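Local atomic coordinates of BtrN (Bacillus circulans, PDB entry 4M7S), a protein that catalyses the radical S-adenosyl-L-methionine-dependent two-electron oxidation of 2-deoxy-scyllo-inosamine to amino-dideoxy-scyllo-inosose in butirosin biosynthesis, using two [4Fe-4S] clusters. Residues E98-L101 and Q102-E106; L71-F74 and V75-T79. All coordinates share one frame; numbering follows the deposited sequence.

Contact 1. Residues E98-L101 and Q102-E106; sequences EKRL and QTLTE
Gln102 N donates to Glu98 O, and the same alpha-helical pattern repeats in Thr103 N to Lys99 O, Leu104 N to Arg100 O and Thr105 N to Leu101 O. Residues 98-101 and 102-106 are therefore successive turns of one alpha-helix, 98-107, the helix of a beta-alpha-beta unit between strands 86-91 and 111-116 in the AdoMet radical fold. Two threonines add a second donor to two of these carbonyls. Thr103 OG1 donates to Lys99 O at 2.9 Å, and Thr105 OG1 does the same to Leu101 O at 2.8 Å. In both, chi1 near -60° sets OG1 beside its own backbone N and turns it back toward the preceding turn. Each hydroxyl comes from above the carbonyl plane, on the face opposite the one used by the amide, so each of these oxygens is gripped by two donors. Leu101 CD2 lies alongside the second hydroxyl, 3.6 Å from Thr105 OG1. On another side of the helix, Glu98 bends at chi2 (66°) and brings its carboxylate to the amide of Gln102, whose chain runs out extended. Glu98 OE1 accepts from Gln102 NE2 on its anti lone pair, at 3.0 Å through a bent bond (142°), with the two flat groups almost perpendicular. Leu101, Leu104 and Thr105 touch Phe112 of strand 111-116, placing the inner side of the helix against the sheet. Arg100, bent at chi2 and chi3, brings its guanidinium forward over the next turn and pairs with Asp72 of helix 71-81. Leu104 CD1 sits over one guanidinium face, offset toward the rim, while Thr103 CG2 approaches its edge. A water accepts from Arg100 NH1 at 3.1 Å and donates weakly to Thr103 OG1 at 3.3 Å.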
loop_
_atom_site.group_PDB
_atom_site.type_symbol
_atom_site.label_atom_id
_atom_site.label_comp_id
_atom_site.label_asym_id
_atom_site.label_seq_id
_atom_site.Cartn_x
_atom_site.Cartn_y
_atom_site.Cartn_z
ATOM N N GLU A 98 22.371 5.557 -7.544
ATOM C CA GLU A 98 23.080 4.745 -6.568
ATOM C C GLU A 98 23.119 5.449 -5.207
ATOM O O GLU A 98 23.018 4.813 -4.150
ATOM C CB GLU A 98 24.497 4.447 -7.061
ATOM C CG GLU A 98 25.304 3.598 -6.107
ATOM C CD GLU A 98 24.757 2.192 -5.962
ATOM O OE1 GLU A 98 25.043 1.546 -4.928
ATOM O OE2 GLU A 98 24.050 1.729 -6.883
ATOM N N LYS A 99 23.257 6.773 -5.245
ATOM C CA LYS A 99 23.255 7.584 -4.031
ATOM C C LYS A 99 21.937 7.516 -3.254
ATOM O O LYS A 99 21.947 7.324 -2.032
ATOM C CB LYS A 99 23.591 9.032 -4.388
ATOM C CG LYS A 99 23.722 9.963 -3.209
ATOM C CD LYS A 99 24.387 11.260 -3.671
ATOM C CE LYS A 99 23.788 12.470 -2.990
ATOM N NZ LYS A 99 24.307 12.647 -1.616
ATOM N N ARG A 100 20.808 7.685 -3.939
ATOM C CA ARG A 100 19.500 7.537 -3.281
ATOM C C ARG A 100 19.355 6.133 -2.700
ATOM O O ARG A 100 18.848 5.949 -1.591
ATOM C CB ARG A 100 18.338 7.805 -4.253
ATOM C CG ARG A 100 18.234 9.244 -4.744
ATOM C CD ARG A 100 18.002 10.231 -3.598
ATOM N NE ARG A 100 16.638 10.191 -3.058
ATOM C CZ ARG A 100 16.344 10.078 -1.760
ATOM N NH1 ARG A 100 17.312 9.979 -0.849
ATOM N NH2 ARG A 100 15.079 10.073 -1.365
ATOM N N LEU A 101 19.810 5.141 -3.451
ATOM C CA LEU A 101 19.702 3.749 -3.020
ATOM C C LEU A 101 20.441 3.551 -1.697
ATOM O O LEU A 101 19.900 2.979 -0.747
ATOM C CB LEU A 101 20.305 2.837 -4.088
ATOM C CG LEU A 101 20.056 1.328 -4.078
ATOM C CD1 LEU A 101 20.623 0.734 -5.358
ATOM C CD2 LEU A 101 20.674 0.631 -2.883
ATOM N N GLN A 102 21.690 4.000 -1.645
ATOM C CA GLN A 102 22.499 3.757 -0.464
ATOM C C GLN A 102 21.990 4.567 0.717
ATOM O O GLN A 102 22.026 4.103 1.851
ATOM C CB GLN A 102 23.978 4.037 -0.748
ATOM C CG GLN A 102 24.589 3.086 -1.780
ATOM C CD GLN A 102 26.110 3.149 -1.805
ATOM O OE1 GLN A 102 26.720 3.952 -1.098
ATOM N NE2 GLN A 102 26.728 2.299 -2.620
ATOM N N THR A 103 21.507 5.773 0.434
ATOM C CA THR A 103 20.943 6.654 1.454
ATOM C C THR A 103 19.669 6.039 2.033
ATOM O O THR A 103 19.524 5.933 3.246
ATOM C CB THR A 103 20.620 8.043 0.868
ATOM O OG1 THR A 103 21.837 8.685 0.470
ATOM C CG2 THR A 103 19.899 8.908 1.880
ATOM N N LEU A 104 18.751 5.634 1.159
ATOM C CA LEU A 104 17.510 5.007 1.601
ATOM C C LEU A 104 17.759 3.703 2.356
ATOM O O LEU A 104 17.075 3.417 3.339
ATOM C CB LEU A 104 16.562 4.792 0.412
ATOM C CG LEU A 104 15.989 6.129 -0.080
ATOM C CD1 LEU A 104 15.291 6.000 -1.424
ATOM C CD2 LEU A 104 15.051 6.721 0.970
ATOM N N THR A 105 18.737 2.917 1.904
ATOM C CA THR A 105 19.100 1.693 2.617
ATOM C C THR A 105 19.580 1.997 4.045
ATOM O O THR A 105 19.135 1.373 5.009
ATOM C CB THR A 105 20.159 0.886 1.855
ATOM O OG1 THR A 105 19.644 0.520 0.572
ATOM C CG2 THR A 105 20.521 -0.379 2.618
ATOM N N GLU A 106 20.486 2.961 4.182
ATOM C CA GLU A 106 20.981 3.349 5.506
ATOM C C GLU A 106 19.854 3.857 6.410
ATOM O O GLU A 106 19.855 3.610 7.612
ATOM C CB GLU A 106 22.064 4.414 5.378
ATOM C CG GLU A 106 22.426 5.100 6.692
ATOM C CD GLU A 106 23.438 6.218 6.501
ATOM O OE1 GLU A 106 23.059 7.400 6.655
ATOM O OE2 GLU A 106 24.610 5.913 6.195
HETATM O O HOH W 1 20.244 10.817 -1.405
#

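Contact 2. Residues L71-F74 and V75-T79; sequences LDLF and VGMTT
Leu73, with CG opposite its backbone N (chi1 -162°), and Met77, a selenomethionine with CG beside its own N (chi1 -69°), send their side chains together one turn apart on helix 71-81. Both Leu73 methyls, CD1 and CD2, lie 4.0 Å from Met77 SE, and the selenium also comes near the plane of the Phe74 ring at its edge, 4.4 Å from CD1 of Phe74. Phe74 stacks its ring with Tyr41 of helix 38-50, so that helix covers the Phe74 side. Helix 71-81 joins strands 56-58 and 86-91 in a beta-alpha-beta unit. On a different side, facing helix 98-107, Leu71 CD1 packs on Val75 CG2 at 4.0 Å; both residues are buried. The backbone keeps the alpha-helical pattern from Val75 N to Leu71 O through Met77 N to Leu73 O. The next bond, Thr78 N to Phe74 O, is longer at 3.3 Å. Thr78 CG2 presses on Phe74 O, while its hydroxyl reaches back three residues: Thr78 OG1 donates to Val75 O at 2.7 Å, in the carbonyl plane and on a lone pair. The contact between side chains is thus apolar throughout, and the buried Thr78 hydroxyl is satisfied by its own helix.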
loop_
_atom_site.group_PDB
_atom_site.type_symbol
_atom_site.label_atom_id
_atom_site.label_comp_id
_atom_site.label_asym_id
_atom_site.label_seq_id
_atom_site.Cartn_x
_atom_site.Cartn_y
_atom_site.Cartn_z
ATOM N N LEU A 71 10.804 12.106 1.638
ATOM C CA LEU A 71 10.995 10.660 1.724
ATOM C C LEU A 71 12.039 10.229 2.771
ATOM O O LEU A 71 11.779 9.326 3.561
ATOM C CB LEU A 71 11.316 10.048 0.357
ATOM C CG LEU A 71 11.344 8.516 0.438
ATOM C CD1 LEU A 71 9.955 7.961 0.745
ATOM C CD2 LEU A 71 11.935 7.892 -0.819
ATOM N N ASP A 72 13.204 10.866 2.786
ATOM C CA ASP A 72 14.248 10.471 3.733
ATOM C C ASP A 72 13.765 10.605 5.169
ATOM O O ASP A 72 13.988 9.717 5.987
ATOM C CB ASP A 72 15.520 11.311 3.556
ATOM C CG ASP A 72 16.269 10.988 2.266
ATOM O OD1 ASP A 72 15.847 10.069 1.528
ATOM O OD2 ASP A 72 17.286 11.663 1.996
ATOM N N LEU A 73 13.121 11.733 5.455
ATOM C CA LEU A 73 12.512 12.006 6.751
ATOM C C LEU A 73 11.529 10.900 7.116
ATOM O O LEU A 73 11.579 10.343 8.219
ATOM C CB LEU A 73 11.763 13.339 6.664
ATOM C CG LEU A 73 11.323 14.188 7.863
ATOM C CD1 LEU A 73 9.830 14.365 7.846
ATOM C CD2 LEU A 73 11.821 13.664 9.207
ATOM N N PHE A 74 10.628 10.594 6.183
ATOM C CA PHE A 74 9.601 9.578 6.402
ATOM C C PHE A 74 10.199 8.197 6.640
ATOM O O PHE A 74 9.733 7.455 7.503
ATOM C CB PHE A 74 8.611 9.526 5.230
ATOM C CG PHE A 74 7.738 10.750 5.119
ATOM C CD1 PHE A 74 7.633 11.639 6.169
ATOM C CD2 PHE A 74 7.016 11.000 3.958
ATOM C CE1 PHE A 74 6.827 12.760 6.073
ATOM C CE2 PHE A 74 6.212 12.118 3.855
ATOM C CZ PHE A 74 6.116 12.998 4.911
ATOM N N VAL A 75 11.219 7.843 5.867
ATOM C CA VAL A 75 11.885 6.556 6.062
ATOM C C VAL A 75 12.632 6.505 7.403
ATOM O O VAL A 75 12.569 5.505 8.124
ATOM C CB VAL A 75 12.851 6.256 4.896
ATOM C CG1 VAL A 75 13.653 5.004 5.183
ATOM C CG2 VAL A 75 12.070 6.109 3.594
ATOM N N GLY A 76 13.334 7.587 7.737
ATOM C CA GLY A 76 14.035 7.678 9.006
ATOM C C GLY A 76 13.084 7.555 10.189
ATOM O O GLY A 76 13.416 6.943 11.211
HETATM N N MSE A 77 11.896 8.134 10.054
HETATM C CA MSE A 77 10.887 8.046 11.114
HETATM C C MSE A 77 10.363 6.623 11.326
HETATM O O MSE A 77 9.994 6.256 12.446
HETATM C CB MSE A 77 9.718 8.999 10.837
HETATM C CG MSE A 77 10.072 10.471 10.965
HETATM SE SE MSE A 77 8.585 11.664 10.482
HETATM C CE MSE A 77 7.420 11.295 11.995
ATOM N N THR A 78 10.330 5.813 10.272
ATOM C CA THR A 78 9.843 4.447 10.439
ATOM C C THR A 78 10.776 3.683 11.347
ATOM O O THR A 78 10.336 2.913 12.201
ATOM C CB THR A 78 9.703 3.676 9.113
ATOM O OG1 THR A 78 11.007 3.336 8.625
ATOM C CG2 THR A 78 8.963 4.500 8.102
ATOM N N THR A 79 12.072 3.912 11.165
ATOM C CA THR A 79 13.096 3.265 11.979
ATOM C C THR A 79 12.996 3.694 13.453
ATOM O O THR A 79 13.371 2.943 14.367
ATOM C CB THR A 79 14.514 3.567 11.414
ATOM O OG1 THR A 79 14.607 3.078 10.067
ATOM C CG2 THR A 79 15.588 2.915 12.244
#

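Overall arrangement
The two contacts sit on neighbouring helices of the radical SAM domain, with centres about 12 Å apart. Contact 2 comes first along the chain, on helix 71-81; strand 86-91 then leads to helix 98-107 and contact 1. That strand belongs to both beta-alpha-beta units, and the parallel strands 56-58, 86-91 and 111-116 lie side by side in the sheet. The helices meet directly: Arg100 NH1 forms a salt bridge with Asp72 OD1 at 2.8 Å, and Leu104 CD2 packs on Leu71 CD2 at 3.8 Å. Both contacts lie in the helical layer packed on the parallel strands, away from the cluster sites.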